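Side-chain contacts in aminopeptidase N (Francisella tularensis subsp. tularensis, PDB 5DLL), which probably degrades intracellular peptides as a zinc-dependent M1-family aminopeptidase, releasing N-terminal amino acids, preferably alanine: residues D432-M437 with R443-F448; N745-S750 with V767-Y772; D761-L766 with Y781-G786. All blocks are in the same frame, centred on the assembly; numbering follows the deposited sequence.

In the fold
Contact 1 lies in the peptidase family M1 region and joins helix 430-439 to the loop that follows it. Contacts 2 and 3 belong to the helical C-terminal domain. They lie on the opposite side of the chain's centre from contact 1, with centres about 52 and 51 Å from its centre. Contacts 2 and 3 are neighbours, with centres about 7 Å apart. Their segments alternate along the chain, and helices 741-752, 759-767 and 777-788 pack against one another. Leu783 of contact 3 also meets Tyr772 of contact 2, with Leu783 CD2 3.5 Å from Tyr772 CD1. All three contacts lie away from the zinc site of His309, His313 and Glu332.

Contact 1 (D432-M437 with R443-F448); sequences DFVNAM and RDFSLF
Val434 and Phe445 make the apolar part of this contact. Val434 CG1 lies 3.6 Å from Phe445 CB, so the valine branch meets the root of the phenylalanine side chain and not its ring. This branch is anti to the backbone N of Val434 (chi1 174°) and also comes 3.8 Å from Phe445 O. Phe448 packs on Met402 and Ile403 of helix 390-423.

A carbonyl oxygen meets the Phe445 ring at its edge. With CG placed beside its own backbone N (chi1 -69°), the ring reaches along the helix toward Met437. There Phe445 CE2 is 3.9 Å from Met437 O, which lies in the plane of the ring. The same oxygen accepts a hydrogen bond from Asn441 ND2.

One ring face has apolar cover from within its own segment: Arg443 CG sits 4.2 Å above the plane of the Phe445 ring, displaced toward the rim. The guanidinium group of Arg443 turns elsewhere, to a salt bridge with Glu515 and a hydrogen bond to Leu406 O.

The two segments share no hydrogen bond. Buried packing, apolar at Val434 and ring edge to carbonyl at Met437, joins helix 430-439 to its following loop. The ring edge, with its slightly positive C-H groups, is probably a tolerable neighbour for the carbonyl oxygen.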
ATOM      1  N   ASP A 432      21.635   6.605  -8.573  1.00 53.90           N
ATOM      2  CA  ASP A 432      22.063   5.543  -9.495  1.00 52.56           C
ATOM      3  C   ASP A 432      20.938   5.091 -10.442  1.00 46.15           C
ATOM      4  O   ASP A 432      21.195   4.739 -11.596  1.00 46.49           O
ATOM      5  CB  ASP A 432      22.615   4.334  -8.724  1.00 53.71           C
ATOM      6  CG  ASP A 432      23.927   4.634  -8.009  1.00 51.25           C
ATOM      7  OD1 ASP A 432      24.835   5.226  -8.630  1.00 46.51           O
ATOM      8  OD2 ASP A 432      24.055   4.258  -6.822  1.00 50.58           O
ATOM      9  N   PHE A 433      19.699   5.100  -9.952  1.00 41.11           N
ATOM     10  CA  PHE A 433      18.540   4.709 -10.754  1.00 42.33           C
ATOM     11  C   PHE A 433      18.258   5.742 -11.833  1.00 43.14           C
ATOM     12  O   PHE A 433      18.039   5.396 -12.993  1.00 46.49           O
ATOM     13  CB  PHE A 433      17.302   4.530  -9.864  1.00 47.03           C
ATOM     14  CG  PHE A 433      16.040   4.202 -10.627  1.00 44.67           C
ATOM     15  CD1 PHE A 433      15.803   2.914 -11.082  1.00 39.67           C
ATOM     16  CD2 PHE A 433      15.089   5.186 -10.883  1.00 43.62           C
ATOM     17  CE1 PHE A 433      14.646   2.613 -11.784  1.00 42.96           C
ATOM     18  CE2 PHE A 433      13.926   4.889 -11.579  1.00 42.25           C
ATOM     19  CZ  PHE A 433      13.703   3.600 -12.028  1.00 40.26           C
ATOM     20  N   VAL A 434      18.276   7.011 -11.441  1.00 46.46           N
ATOM     21  CA  VAL A 434      18.034   8.114 -12.368  1.00 47.60           C
ATOM     22  C   VAL A 434      19.124   8.182 -13.442  1.00 48.31           C
ATOM     23  O   VAL A 434      18.834   8.484 -14.593  1.00 47.46           O
ATOM     24  CB  VAL A 434      17.949   9.462 -11.621  1.00 49.47           C
ATOM     25  CG1 VAL A 434      17.845  10.625 -12.601  1.00 53.31           C
ATOM     26  CG2 VAL A 434      16.762   9.464 -10.668  1.00 48.76           C
ATOM     27  N   ASN A 435      20.369   7.902 -13.063  1.00 51.06           N
ATOM     28  CA  ASN A 435      21.478   7.900 -14.017  1.00 51.42           C
ATOM     29  C   ASN A 435      21.305   6.836 -15.103  1.00 51.10           C
ATOM     30  O   ASN A 435      21.506   7.118 -16.279  1.00 54.40           O
ATOM     31  CB  ASN A 435      22.820   7.703 -13.299  1.00 51.94           C
ATOM     32  CG  ASN A 435      23.228   8.906 -12.463  1.00 51.85           C
ATOM     33  OD1 ASN A 435      22.723  10.016 -12.643  1.00 51.24           O
ATOM     34  ND2 ASN A 435      24.151   8.689 -11.540  1.00 55.00           N
ATOM     35  N   ALA A 436      20.922   5.624 -14.705  1.00 52.79           N
ATOM     36  CA  ALA A 436      20.682   4.525 -15.652  1.00 54.10           C
ATOM     37  C   ALA A 436      19.528   4.850 -16.599  1.00 55.62           C
ATOM     38  O   ALA A 436      19.573   4.549 -17.794  1.00 48.35           O
ATOM     39  CB  ALA A 436      20.390   3.235 -14.899  1.00 51.68           C
ATOM     40  N   MET A 437      18.497   5.468 -16.034  1.00 55.32           N
ATOM     41  CA  MET A 437      17.312   5.897 -16.771  1.00 52.60           C
ATOM     42  C   MET A 437      17.665   7.071 -17.703  1.00 48.77           C
ATOM     43  O   MET A 437      17.144   7.180 -18.816  1.00 49.24           O
ATOM     44  CB  MET A 437      16.230   6.304 -15.754  1.00 53.75           C
ATOM     45  CG  MET A 437      14.797   5.896 -16.065  1.00 56.49           C
ATOM     46  SD  MET A 437      14.436   4.158 -16.380  1.00 47.14           S
ATOM     47  CE  MET A 437      15.424   3.354 -15.123  1.00 61.29           C
ATOM     48  N   ARG A 443      19.881  11.286 -22.242  1.00 75.31           N
ATOM     49  CA  ARG A 443      19.125  12.400 -21.675  1.00 69.49           C
ATOM     50  C   ARG A 443      19.722  12.915 -20.361  1.00 69.93           C
ATOM     51  O   ARG A 443      20.494  12.213 -19.700  1.00 69.68           O
ATOM     52  CB  ARG A 443      17.687  11.950 -21.452  1.00 64.98           C
ATOM     53  CG  ARG A 443      16.678  13.073 -21.432  1.00 63.69           C
ATOM     54  CD  ARG A 443      15.310  12.535 -21.777  1.00 62.64           C
ATOM     55  NE  ARG A 443      14.279  13.551 -21.632  1.00 63.01           N
ATOM     56  CZ  ARG A 443      12.991  13.350 -21.886  1.00 65.10           C
ATOM     57  NH1 ARG A 443      12.563  12.159 -22.306  1.00 61.45           N
ATOM     58  NH2 ARG A 443      12.125  14.344 -21.718  1.00 66.95           N
ATOM     59  N   ASP A 444      19.359  14.147 -20.001  1.00 71.35           N
ATOM     60  CA  ASP A 444      19.868  14.804 -18.795  1.00 72.32           C
ATOM     61  C   ASP A 444      18.749  15.001 -17.766  1.00 69.57           C
ATOM     62  O   ASP A 444      17.858  15.836 -17.961  1.00 61.26           O
ATOM     63  CB  ASP A 444      20.499  16.157 -19.154  1.00 74.73           C
ATOM     64  CG  ASP A 444      21.287  16.763 -18.002  1.00 78.62           C
ATOM     65  OD1 ASP A 444      22.094  16.041 -17.378  1.00 81.53           O
ATOM     66  OD2 ASP A 444      21.108  17.968 -17.724  1.00 80.71           O
ATOM     67  N   PHE A 445      18.811  14.228 -16.677  1.00 68.89           N
ATOM     68  CA  PHE A 445      17.853  14.328 -15.570  1.00 67.71           C
ATOM     69  C   PHE A 445      18.505  14.899 -14.304  1.00 65.18           C
ATOM     70  O   PHE A 445      18.288  14.389 -13.207  1.00 62.12           O
ATOM     71  CB  PHE A 445      17.255  12.948 -15.249  1.00 69.40           C
ATOM     72  CG  PHE A 445      16.333  12.406 -16.308  1.00 68.78           C
ATOM     73  CD1 PHE A 445      15.265  13.159 -16.778  1.00 72.32           C
ATOM     74  CD2 PHE A 445      16.506  11.119 -16.802  1.00 68.32           C
ATOM     75  CE1 PHE A 445      14.408  12.649 -17.741  1.00 79.70           C
ATOM     76  CE2 PHE A 445      15.653  10.603 -17.761  1.00 71.12           C
ATOM     77  CZ  PHE A 445      14.603  11.368 -18.232  1.00 75.65           C
ATOM     78  N   SER A 446      19.297  15.956 -14.448  1.00 68.21           N
ATOM     79  CA  SER A 446      19.937  16.590 -13.293  1.00 70.69           C
ATOM     80  C   SER A 446      18.925  17.370 -12.457  1.00 70.30           C
ATOM     81  O   SER A 446      18.959  17.312 -11.227  1.00 70.21           O
ATOM     82  CB  SER A 446      21.084  17.508 -13.730  1.00 73.80           C
ATOM     83  OG  SER A 446      22.242  16.752 -14.041  1.00 77.40           O
ATOM     84  N   LEU A 447      18.034  18.096 -13.130  1.00 69.98           N
ATOM     85  CA  LEU A 447      17.002  18.892 -12.461  1.00 71.68           C
ATOM     86  C   LEU A 447      15.920  18.004 -11.856  1.00 69.83           C
ATOM     87  O   LEU A 447      15.301  18.353 -10.849  1.00 72.85           O
ATOM     88  CB  LEU A 447      16.359  19.877 -13.442  1.00 72.85           C
ATOM     89  CG  LEU A 447      15.546  21.014 -12.812  1.00 74.62           C
ATOM     90  CD1 LEU A 447      16.460  22.075 -12.204  1.00 76.65           C
ATOM     91  CD2 LEU A 447      14.617  21.633 -13.843  1.00 73.50           C
ATOM     92  N   PHE A 448      15.681  16.860 -12.487  1.00 64.28           N
ATOM     93  CA  PHE A 448      14.706  15.908 -11.982  1.00 61.25           C
ATOM     94  C   PHE A 448      15.115  15.327 -10.620  1.00 65.44           C
ATOM     95  O   PHE A 448      14.254  15.038  -9.790  1.00 67.13           O
ATOM     96  CB  PHE A 448      14.507  14.788 -12.997  1.00 58.44           C
ATOM     97  CG  PHE A 448      13.419  13.834 -12.627  1.00 56.30           C
ATOM     98  CD1 PHE A 448      12.097  14.145 -12.888  1.00 55.80           C
ATOM     99  CD2 PHE A 448      13.714  12.631 -12.007  1.00 58.87           C
ATOM    100  CE1 PHE A 448      11.085  13.270 -12.545  1.00 54.29           C
ATOM    101  CE2 PHE A 448      12.705  11.750 -11.659  1.00 59.16           C
ATOM    102  CZ  PHE A 448      11.389  12.072 -11.929  1.00 54.91           C
TER

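Contact 2 (N745-S750 with V767-Y772); sequences NKWLLS and VNHPAY
A chi1 of -179° swings the indole of Trp747 away from its own backbone N and off helix 741-752 toward the loop after helix 759-767. On the loop, His769, with a chi1 of -150°, brings its imidazole to the six-membered ring of Trp747. The two side chains cross at about a right angle. Their rings are neither stacked nor edge-to-face: the planes stand at 47° and the centroids are 5.5 Å apart. The nearest atoms are Trp747 CH2 and His769 CE1, at 3.8 Å.

Ala771 packs beside them. Its CB lies 3.9 Å from Trp747 CZ3 and also at the edge of the imidazole, in its plane. A type I beta turn from His769 to Tyr772, closed by Tyr772 N to His769 O at 2.9 Å, sets His769 and Ala771 toward the helix. Leu748 CD1 adds a looser approach to Ala771 O, at 4.1 Å.

Polar atoms find partners outside the segments: Trp747 NE1 donates to Ile730 O, and Ala771 O accepts from Lys779 NZ. Tyr734 meets both the indole and the imidazole. The contact itself thus rests on aromatic and apolar packing, with the indole N-H bond tying Trp747 to the helix before its own.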
ATOM      1  N   ASN A 745     -16.964  -9.779  10.408  1.00 54.02           N
ATOM      2  CA  ASN A 745     -16.372  -8.441  10.451  1.00 56.25           C
ATOM      3  C   ASN A 745     -17.070  -7.485   9.485  1.00 62.25           C
ATOM      4  O   ASN A 745     -17.386  -6.349   9.840  1.00 65.08           O
ATOM      5  CB  ASN A 745     -14.871  -8.504  10.138  1.00 57.92           C
ATOM      6  CG  ASN A 745     -14.065  -9.148  11.254  1.00 58.10           C
ATOM      7  OD1 ASN A 745     -14.616  -9.584  12.268  1.00 51.52           O
ATOM      8  ND2 ASN A 745     -12.748  -9.208  11.072  1.00 58.92           N
ATOM      9  N   LYS A 746     -17.328  -7.965   8.270  1.00 60.20           N
ATOM     10  CA  LYS A 746     -18.044  -7.185   7.265  1.00 53.54           C
ATOM     11  C   LYS A 746     -19.491  -6.929   7.696  1.00 49.59           C
ATOM     12  O   LYS A 746     -20.065  -5.883   7.389  1.00 45.79           O
ATOM     13  CB  LYS A 746     -18.005  -7.898   5.911  1.00 64.04           C
ATOM     14  CG  LYS A 746     -16.594  -8.110   5.374  1.00 80.61           C
ATOM     15  CD  LYS A 746     -16.590  -8.574   3.926  1.00 86.43           C
ATOM     16  CE  LYS A 746     -15.173  -8.631   3.376  1.00 84.15           C
ATOM     17  NZ  LYS A 746     -15.150  -8.590   1.889  1.00 90.82           N
ATOM     18  N   TRP A 747     -20.073  -7.892   8.406  1.00 43.75           N
ATOM     19  CA  TRP A 747     -21.405  -7.741   8.986  1.00 41.87           C
ATOM     20  C   TRP A 747     -21.440  -6.587   9.996  1.00 43.10           C
ATOM     21  O   TRP A 747     -22.386  -5.791  10.015  1.00 40.32           O
ATOM     22  CB  TRP A 747     -21.825  -9.056   9.640  1.00 38.60           C
ATOM     23  CG  TRP A 747     -23.186  -9.059  10.249  1.00 41.96           C
ATOM     24  CD1 TRP A 747     -24.386  -9.006   9.594  1.00 43.89           C
ATOM     25  CD2 TRP A 747     -23.491  -9.158  11.641  1.00 47.02           C
ATOM     26  NE1 TRP A 747     -25.422  -9.049  10.498  1.00 43.99           N
ATOM     27  CE2 TRP A 747     -24.900  -9.145  11.762  1.00 49.47           C
ATOM     28  CE3 TRP A 747     -22.711  -9.247  12.803  1.00 45.21           C
ATOM     29  CZ2 TRP A 747     -25.544  -9.218  13.000  1.00 48.57           C
ATOM     30  CZ3 TRP A 747     -23.350  -9.322  14.028  1.00 43.41           C
ATOM     31  CH2 TRP A 747     -24.755  -9.306  14.118  1.00 45.76           C
ATOM     32  N   LEU A 748     -20.399  -6.496  10.819  1.00 44.88           N
ATOM     33  CA  LEU A 748     -20.263  -5.406  11.786  1.00 45.50           C
ATOM     34  C   LEU A 748     -20.050  -4.073  11.075  1.00 48.99           C
ATOM     35  O   LEU A 748     -20.743  -3.092  11.355  1.00 51.67           O
ATOM     36  CB  LEU A 748     -19.085  -5.666  12.732  1.00 45.79           C
ATOM     37  CG  LEU A 748     -19.182  -6.886  13.654  1.00 45.67           C
ATOM     38  CD1 LEU A 748     -17.817  -7.229  14.229  1.00 46.23           C
ATOM     39  CD2 LEU A 748     -20.194  -6.650  14.767  1.00 45.19           C
ATOM     40  N   LEU A 749     -19.090  -4.052  10.154  1.00 49.16           N
ATOM     41  CA  LEU A 749     -18.759  -2.845   9.398  1.00 44.63           C
ATOM     42  C   LEU A 749     -19.973  -2.295   8.673  1.00 44.65           C
ATOM     43  O   LEU A 749     -20.202  -1.096   8.685  1.00 46.15           O
ATOM     44  CB  LEU A 749     -17.639  -3.128   8.393  1.00 46.81           C
ATOM     45  CG  LEU A 749     -17.189  -1.985   7.473  1.00 48.15           C
ATOM     46  CD1 LEU A 749     -16.868  -0.720   8.251  1.00 45.81           C
ATOM     47  CD2 LEU A 749     -15.978  -2.419   6.658  1.00 49.43           C
ATOM     48  N   SER A 750     -20.749  -3.180   8.048  1.00 52.36           N
ATOM     49  CA  SER A 750     -21.945  -2.773   7.305  1.00 52.64           C
ATOM     50  C   SER A 750     -22.961  -2.100   8.213  1.00 50.73           C
ATOM     51  O   SER A 750     -23.529  -1.064   7.857  1.00 61.92           O
ATOM     52  CB  SER A 750     -22.596  -3.977   6.618  1.00 53.84           C
ATOM     53  OG  SER A 750     -21.776  -4.473   5.579  1.00 50.35           O
ATOM     54  N   VAL A 767     -21.474  -4.151  20.694  1.00 66.06           N
ATOM     55  CA  VAL A 767     -20.322  -4.377  21.582  1.00 64.28           C
ATOM     56  C   VAL A 767     -20.604  -5.504  22.588  1.00 63.36           C
ATOM     57  O   VAL A 767     -19.692  -6.222  22.997  1.00 67.65           O
ATOM     58  CB  VAL A 767     -19.855  -3.094  22.324  1.00 60.66           C
ATOM     59  CG1 VAL A 767     -19.623  -1.948  21.344  1.00 55.01           C
ATOM     60  CG2 VAL A 767     -20.834  -2.690  23.417  1.00 67.33           C
ATOM     61  N   ASN A 768     -21.874  -5.666  22.956  1.00 64.55           N
ATOM     62  CA  ASN A 768     -22.300  -6.709  23.894  1.00 66.51           C
ATOM     63  C   ASN A 768     -22.582  -8.048  23.197  1.00 63.30           C
ATOM     64  O   ASN A 768     -22.768  -9.072  23.857  1.00 60.87           O
ATOM     65  CB  ASN A 768     -23.545  -6.245  24.658  1.00 67.60           C
ATOM     66  CG  ASN A 768     -23.404  -4.827  25.202  1.00 69.98           C
ATOM     67  OD1 ASN A 768     -22.368  -4.464  25.761  1.00 62.25           O
ATOM     68  ND2 ASN A 768     -24.446  -4.019  25.028  1.00 69.05           N
ATOM     69  N   HIS A 769     -22.601  -8.023  21.865  1.00 61.78           N
ATOM     70  CA  HIS A 769     -22.878  -9.198  21.036  1.00 62.43           C
ATOM     71  C   HIS A 769     -21.643 -10.109  20.985  1.00 59.32           C
ATOM     72  O   HIS A 769     -20.517  -9.613  20.914  1.00 56.62           O
ATOM     73  CB  HIS A 769     -23.252  -8.724  19.624  1.00 63.91           C
ATOM     74  CG  HIS A 769     -24.195  -9.631  18.899  1.00 72.38           C
ATOM     75  ND1 HIS A 769     -23.796 -10.453  17.868  1.00 67.85           N
ATOM     76  CD2 HIS A 769     -25.526  -9.836  19.050  1.00 75.60           C
ATOM     77  CE1 HIS A 769     -24.837 -11.129  17.418  1.00 68.07           C
ATOM     78  NE2 HIS A 769     -25.899 -10.772  18.117  1.00 73.78           N
ATOM     79  N   PRO A 770     -21.843 -11.446  21.012  1.00 64.90           N
ATOM     80  CA  PRO A 770     -20.697 -12.366  21.030  1.00 68.80           C
ATOM     81  C   PRO A 770     -19.862 -12.311  19.749  1.00 73.93           C
ATOM     82  O   PRO A 770     -18.695 -12.709  19.758  1.00 73.15           O
ATOM     83  CB  PRO A 770     -21.356 -13.741  21.174  1.00 66.30           C
ATOM     84  CG  PRO A 770     -22.693 -13.573  20.540  1.00 63.83           C
ATOM     85  CD  PRO A 770     -23.119 -12.179  20.906  1.00 66.52           C
ATOM     86  N   ALA A 771     -20.471 -11.835  18.662  1.00 74.02           N
ATOM     87  CA  ALA A 771     -19.759 -11.543  17.417  1.00 64.92           C
ATOM     88  C   ALA A 771     -18.683 -10.468  17.593  1.00 66.80           C
ATOM     89  O   ALA A 771     -17.707 -10.446  16.844  1.00 65.36           O
ATOM     90  CB  ALA A 771     -20.739 -11.112  16.340  1.00 65.58           C
ATOM     91  N   TYR A 772     -18.875  -9.571  18.561  1.00 60.10           N
ATOM     92  CA  TYR A 772     -17.857  -8.586  18.911  1.00 57.16           C
ATOM     93  C   TYR A 772     -16.966  -9.093  20.039  1.00 56.38           C
ATOM     94  O   TYR A 772     -17.389  -9.890  20.878  1.00 52.35           O
ATOM     95  CB  TYR A 772     -18.510  -7.266  19.327  1.00 59.68           C
ATOM     96  CG  TYR A 772     -17.533  -6.123  19.551  1.00 57.36           C
ATOM     97  CD1 TYR A 772     -16.900  -5.497  18.480  1.00 51.61           C
ATOM     98  CD2 TYR A 772     -17.250  -5.662  20.835  1.00 62.53           C
ATOM     99  CE1 TYR A 772     -16.011  -4.454  18.680  1.00 50.08           C
ATOM    100  CE2 TYR A 772     -16.368  -4.613  21.044  1.00 60.84           C
ATOM    101  CZ  TYR A 772     -15.749  -4.012  19.963  1.00 55.97           C
ATOM    102  OH  TYR A 772     -14.866  -2.974  20.171  1.00 52.32           O
TER

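Contact 3 (D761-L766 with Y781-G786); sequences DIVKGL and YSLIGG
Leu783 of helix 777-788 points at helix 759-767 and meets Val763 and Leu766, which lie about one turn apart there. The CA atoms of Val763 and Leu783 are 7.0 Å apart, the nearest CA pair of the two segments.

Val763 and Leu783 lie alongside each other and point in opposite directions, each toward the other's helix. The touching branch of the valine is CG1, at 3.8 Å from Leu783 CG. A chi1 of 172° sets this methyl opposite the valine's own N. Leu783 is also extended at its first torsion (chi1 -173°), which carries its forked end past CG1 to the surface of the facing helix. There Leu783 CD2 comes 3.8 Å from Val763 O.

Leu766 approaches differently. Its side chain crosses that of Leu783 at a slant. Leu766 CD1 meets Leu783 CD1 at 3.5 Å, while Leu766 CB lies 3.9 Å from Leu783 CD2. The two methyls of Leu783 therefore divide their contacts: CD1 touches both Val763 CG1 and Leu766 CD1, and CD2 rests on a backbone oxygen and Leu766 CB.

Other helices cover the surroundings. Leu766 also packs on Trp747 of helix 741-752, and Phe804 of helix 800-815 touches Val763 and Ile784. The side chains that meet are all apolar, and all three residues are buried. The contact joins two successive helices of the C-terminal helical domain, which belongs to an ARM-repeat family, as in aminopeptidase N relatives.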
ATOM      1  N   ASP A 761     -27.009   3.493  18.352  1.00 49.10           N
ATOM      2  CA  ASP A 761     -27.702   2.518  19.199  1.00 53.13           C
ATOM      3  C   ASP A 761     -27.350   1.088  18.812  1.00 51.67           C
ATOM      4  O   ASP A 761     -27.112   0.243  19.673  1.00 49.48           O
ATOM      5  CB  ASP A 761     -29.218   2.695  19.090  1.00 59.56           C
ATOM      6  CG  ASP A 761     -29.696   4.008  19.665  1.00 66.54           C
ATOM      7  OD1 ASP A 761     -29.394   4.283  20.848  1.00 55.98           O
ATOM      8  OD2 ASP A 761     -30.376   4.760  18.933  1.00 72.08           O
ATOM      9  N   ILE A 762     -27.321   0.829  17.507  1.00 50.33           N
ATOM     10  CA  ILE A 762     -27.044  -0.505  16.985  1.00 56.60           C
ATOM     11  C   ILE A 762     -25.613  -0.914  17.313  1.00 49.48           C
ATOM     12  O   ILE A 762     -25.373  -2.039  17.748  1.00 51.73           O
ATOM     13  CB  ILE A 762     -27.289  -0.581  15.459  1.00 59.21           C
ATOM     14  CG1 ILE A 762     -28.779  -0.399  15.150  1.00 60.59           C
ATOM     15  CG2 ILE A 762     -26.821  -1.919  14.892  1.00 62.79           C
ATOM     16  CD1 ILE A 762     -29.053   0.088  13.744  1.00 65.56           C
ATOM     17  N   VAL A 763     -24.678   0.010  17.110  1.00 48.05           N
ATOM     18  CA  VAL A 763     -23.259  -0.232  17.402  1.00 51.55           C
ATOM     19  C   VAL A 763     -23.030  -0.527  18.893  1.00 57.74           C
ATOM     20  O   VAL A 763     -22.175  -1.352  19.243  1.00 51.80           O
ATOM     21  CB  VAL A 763     -22.386   0.963  16.952  1.00 47.22           C
ATOM     22  CG1 VAL A 763     -20.947   0.808  17.428  1.00 50.54           C
ATOM     23  CG2 VAL A 763     -22.420   1.102  15.435  1.00 48.08           C
ATOM     24  N   LYS A 764     -23.797   0.139  19.758  1.00 54.29           N
ATOM     25  CA  LYS A 764     -23.732  -0.096  21.204  1.00 57.40           C
ATOM     26  C   LYS A 764     -24.290  -1.462  21.594  1.00 56.82           C
ATOM     27  O   LYS A 764     -23.800  -2.089  22.528  1.00 70.78           O
ATOM     28  CB  LYS A 764     -24.479   1.000  21.969  1.00 54.27           C
ATOM     29  CG  LYS A 764     -23.743   2.327  21.998  1.00 48.95           C
ATOM     30  CD  LYS A 764     -24.619   3.437  22.547  1.00 48.88           C
ATOM     31  CE  LYS A 764     -23.794   4.675  22.856  1.00 51.78           C
ATOM     32  NZ  LYS A 764     -24.618   5.771  23.429  1.00 50.84           N
ATOM     33  N   GLY A 765     -25.327  -1.908  20.890  1.00 62.15           N
ATOM     34  CA  GLY A 765     -25.860  -3.253  21.078  1.00 61.49           C
ATOM     35  C   GLY A 765     -24.894  -4.307  20.568  1.00 64.63           C
ATOM     36  O   GLY A 765     -24.891  -5.443  21.051  1.00 70.19           O
ATOM     37  N   LEU A 766     -24.075  -3.926  19.588  1.00 59.23           N
ATOM     38  CA  LEU A 766     -23.104  -4.836  18.985  1.00 65.25           C
ATOM     39  C   LEU A 766     -21.878  -5.107  19.858  1.00 65.43           C
ATOM     40  O   LEU A 766     -21.308  -6.194  19.780  1.00 71.20           O
ATOM     41  CB  LEU A 766     -22.664  -4.332  17.601  1.00 68.54           C
ATOM     42  CG  LEU A 766     -23.674  -4.533  16.464  1.00 69.47           C
ATOM     43  CD1 LEU A 766     -23.184  -3.862  15.187  1.00 64.38           C
ATOM     44  CD2 LEU A 766     -23.953  -6.013  16.226  1.00 71.16           C
ATOM     45  N   TYR A 781     -11.533  -2.524  14.392  1.00 44.08           N
ATOM     46  CA  TYR A 781     -11.464  -1.716  13.160  1.00 48.30           C
ATOM     47  C   TYR A 781     -12.765  -1.807  12.372  1.00 47.30           C
ATOM     48  O   TYR A 781     -13.167  -0.853  11.702  1.00 48.68           O
ATOM     49  CB  TYR A 781     -10.291  -2.144  12.266  1.00 48.72           C
ATOM     50  CG  TYR A 781      -8.947  -2.198  12.965  1.00 57.76           C
ATOM     51  CD1 TYR A 781      -8.600  -1.261  13.941  1.00 60.71           C
ATOM     52  CD2 TYR A 781      -8.014  -3.179  12.642  1.00 64.23           C
ATOM     53  CE1 TYR A 781      -7.372  -1.310  14.578  1.00 61.26           C
ATOM     54  CE2 TYR A 781      -6.780  -3.234  13.275  1.00 66.42           C
ATOM     55  CZ  TYR A 781      -6.466  -2.298  14.241  1.00 63.78           C
ATOM     56  OH  TYR A 781      -5.245  -2.344  14.874  1.00 75.86           O
ATOM     57  N   SER A 782     -13.413  -2.965  12.453  1.00 48.25           N
ATOM     58  CA  SER A 782     -14.701  -3.175  11.809  1.00 46.25           C
ATOM     59  C   SER A 782     -15.785  -2.321  12.447  1.00 43.96           C
ATOM     60  O   SER A 782     -16.379  -1.476  11.781  1.00 43.89           O
ATOM     61  CB  SER A 782     -15.102  -4.649  11.881  1.00 45.66           C
ATOM     62  OG  SER A 782     -14.172  -5.451  11.178  1.00 48.81           O
ATOM     63  N   LEU A 783     -16.032  -2.540  13.738  1.00 43.13           N
ATOM     64  CA  LEU A 783     -17.153  -1.898  14.417  1.00 43.27           C
ATOM     65  C   LEU A 783     -16.864  -0.444  14.783  1.00 45.51           C
ATOM     66  O   LEU A 783     -17.633   0.450  14.426  1.00 44.04           O
ATOM     67  CB  LEU A 783     -17.544  -2.675  15.676  1.00 44.34           C
ATOM     68  CG  LEU A 783     -18.823  -2.176  16.363  1.00 45.33           C
ATOM     69  CD1 LEU A 783     -20.036  -2.392  15.470  1.00 46.42           C
ATOM     70  CD2 LEU A 783     -19.015  -2.856  17.709  1.00 47.26           C
ATOM     71  N   ILE A 784     -15.763  -0.213  15.499  1.00 44.75           N
ATOM     72  CA  ILE A 784     -15.459   1.121  16.018  1.00 44.15           C
ATOM     73  C   ILE A 784     -14.865   2.015  14.926  1.00 44.46           C
ATOM     74  O   ILE A 784     -15.317   3.144  14.730  1.00 44.54           O
ATOM     75  CB  ILE A 784     -14.510   1.069  17.237  1.00 47.99           C
ATOM     76  CG1 ILE A 784     -15.056   0.124  18.326  1.00 48.44           C
ATOM     77  CG2 ILE A 784     -14.277   2.471  17.797  1.00 53.26           C
ATOM     78  CD1 ILE A 784     -16.468   0.419  18.791  1.00 44.68           C
ATOM     79  N   GLY A 785     -13.859   1.506  14.217  1.00 43.92           N
ATOM     80  CA  GLY A 785     -13.267   2.221  13.082  1.00 44.64           C
ATOM     81  C   GLY A 785     -14.257   2.416  11.947  1.00 42.81           C
ATOM     82  O   GLY A 785     -14.204   3.416  11.233  1.00 42.61           O
ATOM     83  N   GLY A 786     -15.158   1.449  11.782  1.00 43.38           N
ATOM     84  CA  GLY A 786     -16.255   1.555  10.828  1.00 45.23           C
ATOM     85  C   GLY A 786     -17.271   2.621  11.196  1.00 47.49           C
ATOM     86  O   GLY A 786     -17.837   3.262  10.315  1.00 50.95           O
TER